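Local coordinates for protein Bd0816 (Bdellovibrio bacteriovorus HD100, PDB 5CER) that probably acts as a serine-type D-Ala-D-Ala carboxypeptidase of the peptidase S13 family, at residues D307-N312 and M364-I369. The protein carries 2 engineered substitutions. Numbering follows the deposited sequence.
Sequences DNFGGN and MIKNKI
Lys-366 lies across one face of the Phe-309 ring, a worked example of how a lysine can lay part of its aliphatic chain on an aromatic face and give its ammonium to polar partners. The CH-pi contact is made by Lys-366 CG, 3.6 Å from the centroid of the Phe-309 ring and 18° off the normal. Phe-309 CZ is the ring atom nearest to Lys-366 CG, at 3.5 Å. The two side chains run past each other in opposite directions: Phe-309 has its CG anti to the backbone N (chi1 -161°), which brings the far end of the ring close to the helix, while the extended lysine leads back over it to the loop. There Lys-366 NZ gives a weak hydrogen bond of 3.3 Å to Asn-308 O, a carbonyl also weakly bonded by Gly-310 N around the inverse gamma turn centred on Phe-309. NZ also forms a salt bridge with an acidic side chain on the chain of another protein. Ile-369 CG2 meets Phe-309 CE1 obliquely at 4.3 Å, and Leu-330 of strand 327-336 touches both side chains. Phe-309 thus joins the loop before strand 317-324 to helix 356-375, the C-terminal helix packed on the antiparallel sheet of the penicillin-binding-protein/beta-lactamase fold.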
loop_
_atom_site.group_PDB
_atom_site.type_symbol
_atom_site.label_atom_id
_atom_site.label_comp_id
_atom_site.label_asym_id
_atom_site.label_seq_id
_atom_site.Cartn_x
_atom_site.Cartn_y
_atom_site.Cartn_z
ATOM N N ASP A 307 -8.119 1.802 -1.953
ATOM C CA ASP A 307 -8.898 2.259 -3.071
ATOM C C ASP A 307 -10.244 1.518 -3.225
ATOM O O ASP A 307 -11.243 2.116 -3.577
ATOM C CB ASP A 307 -8.032 2.089 -4.353
ATOM C CG ASP A 307 -8.727 2.589 -5.648
ATOM O OD1 ASP A 307 -9.667 3.467 -5.580
ATOM O OD2 ASP A 307 -8.301 2.078 -6.735
ATOM N N ASN A 308 -10.253 0.208 -2.989
ATOM C CA ASN A 308 -11.436 -0.651 -3.206
ATOM C C ASN A 308 -11.936 -1.314 -1.931
ATOM O O ASN A 308 -12.449 -2.434 -1.942
ATOM C CB ASN A 308 -11.063 -1.693 -4.248
ATOM C CG ASN A 308 -10.670 -1.063 -5.551
ATOM O OD1 ASN A 308 -11.367 -0.220 -6.057
ATOM N ND2 ASN A 308 -9.513 -1.419 -6.056
ATOM N N PHE A 309 -11.792 -0.595 -0.827
ATOM C CA PHE A 309 -12.332 -1.001 0.455
ATOM C C PHE A 309 -13.787 -0.521 0.427
ATOM O O PHE A 309 -14.115 0.537 0.934
ATOM C CB PHE A 309 -11.555 -0.313 1.578
ATOM C CG PHE A 309 -11.708 -0.962 2.887
ATOM C CD1 PHE A 309 -12.875 -0.826 3.621
ATOM C CD2 PHE A 309 -10.653 -1.716 3.422
ATOM C CE1 PHE A 309 -12.995 -1.439 4.872
ATOM C CE2 PHE A 309 -10.775 -2.325 4.655
ATOM C CZ PHE A 309 -11.950 -2.185 5.388
ATOM N N GLY A 310 -14.668 -1.268 -0.201
ATOM C CA GLY A 310 -16.064 -0.831 -0.303
ATOM C C GLY A 310 -16.808 -0.998 1.000
ATOM O O GLY A 310 -16.224 -1.297 2.059
ATOM N N GLY A 311 -18.118 -0.948 0.883
ATOM C CA GLY A 311 -19.003 -0.999 2.044
ATOM C C GLY A 311 -19.250 0.401 2.540
ATOM O O GLY A 311 -18.825 1.374 1.930
ATOM N N ASN A 312 -19.859 0.487 3.719
ATOM C CA ASN A 312 -20.136 1.769 4.349
ATOM C C ASN A 312 -18.885 2.506 4.903
ATOM O O ASN A 312 -18.994 3.632 5.366
ATOM C CB ASN A 312 -21.260 1.628 5.398
ATOM C CG ASN A 312 -20.905 0.660 6.484
ATOM O OD1 ASN A 312 -19.725 0.385 6.729
ATOM N ND2 ASN A 312 -21.925 0.098 7.128
ATOM N N MET A 364 -13.524 -10.480 5.857
ATOM C CA MET A 364 -13.881 -10.517 7.280
ATOM C C MET A 364 -13.591 -9.171 7.933
ATOM O O MET A 364 -14.418 -8.641 8.643
ATOM C CB MET A 364 -13.120 -11.604 8.029
ATOM C CG MET A 364 -13.569 -13.021 7.722
ATOM S SD MET A 364 -12.581 -14.295 8.573
ATOM C CE MET A 364 -12.754 -13.889 10.308
ATOM N N ILE A 365 -12.427 -8.607 7.657
ATOM C CA ILE A 365 -12.047 -7.315 8.211
ATOM C C ILE A 365 -13.031 -6.247 7.753
ATOM O O ILE A 365 -13.489 -5.428 8.549
ATOM C CB ILE A 365 -10.589 -6.946 7.843
ATOM C CG1 ILE A 365 -9.611 -7.834 8.618
ATOM C CG2 ILE A 365 -10.295 -5.488 8.144
ATOM C CD1 ILE A 365 -8.166 -7.698 8.184
ATOM N N LYS A 366 -13.350 -6.265 6.469
ATOM C CA LYS A 366 -14.263 -5.256 5.897
ATOM C C LYS A 366 -15.649 -5.314 6.521
ATOM O O LYS A 366 -16.265 -4.266 6.794
ATOM C CB LYS A 366 -14.370 -5.404 4.364
ATOM C CG LYS A 366 -13.112 -4.942 3.640
ATOM C CD LYS A 366 -13.186 -5.319 2.182
ATOM C CE LYS A 366 -11.886 -4.939 1.474
ATOM N NZ LYS A 366 -12.019 -5.084 0.003
ATOM N N ASN A 367 -16.134 -6.528 6.709
ATOM C CA ASN A 367 -17.424 -6.708 7.325
ATOM C C ASN A 367 -17.418 -6.329 8.797
ATOM O O ASN A 367 -18.402 -5.790 9.302
ATOM C CB ASN A 367 -17.921 -8.138 7.101
ATOM C CG ASN A 367 -18.266 -8.427 5.645
ATOM O OD1 ASN A 367 -18.392 -7.511 4.781
ATOM N ND2 ASN A 367 -18.468 -9.679 5.365
ATOM N N LYS A 368 -16.287 -6.533 9.455
ATOM C CA LYS A 368 -16.144 -6.132 10.845
ATOM C C LYS A 368 -16.202 -4.639 10.973
ATOM O O LYS A 368 -16.934 -4.121 11.785
ATOM C CB LYS A 368 -14.836 -6.643 11.404
ATOM C CG LYS A 368 -14.944 -7.186 12.814
ATOM C CD LYS A 368 -13.700 -8.002 13.150
ATOM C CE LYS A 368 -13.927 -9.311 13.883
ATOM N NZ LYS A 368 -15.273 -9.901 13.890
ATOM N N ILE A 369 -15.475 -3.940 10.109
ATOM C CA ILE A 369 -15.538 -2.465 10.040
ATOM C C ILE A 369 -16.941 -1.949 9.756
ATOM O O ILE A 369 -17.407 -1.033 10.434
ATOM C CB ILE A 369 -14.540 -1.900 8.990
ATOM C CG1 ILE A 369 -13.126 -2.003 9.526
ATOM C CG2 ILE A 369 -14.842 -0.446 8.611
ATOM C CD1 ILE A 369 -12.854 -1.182 10.772
#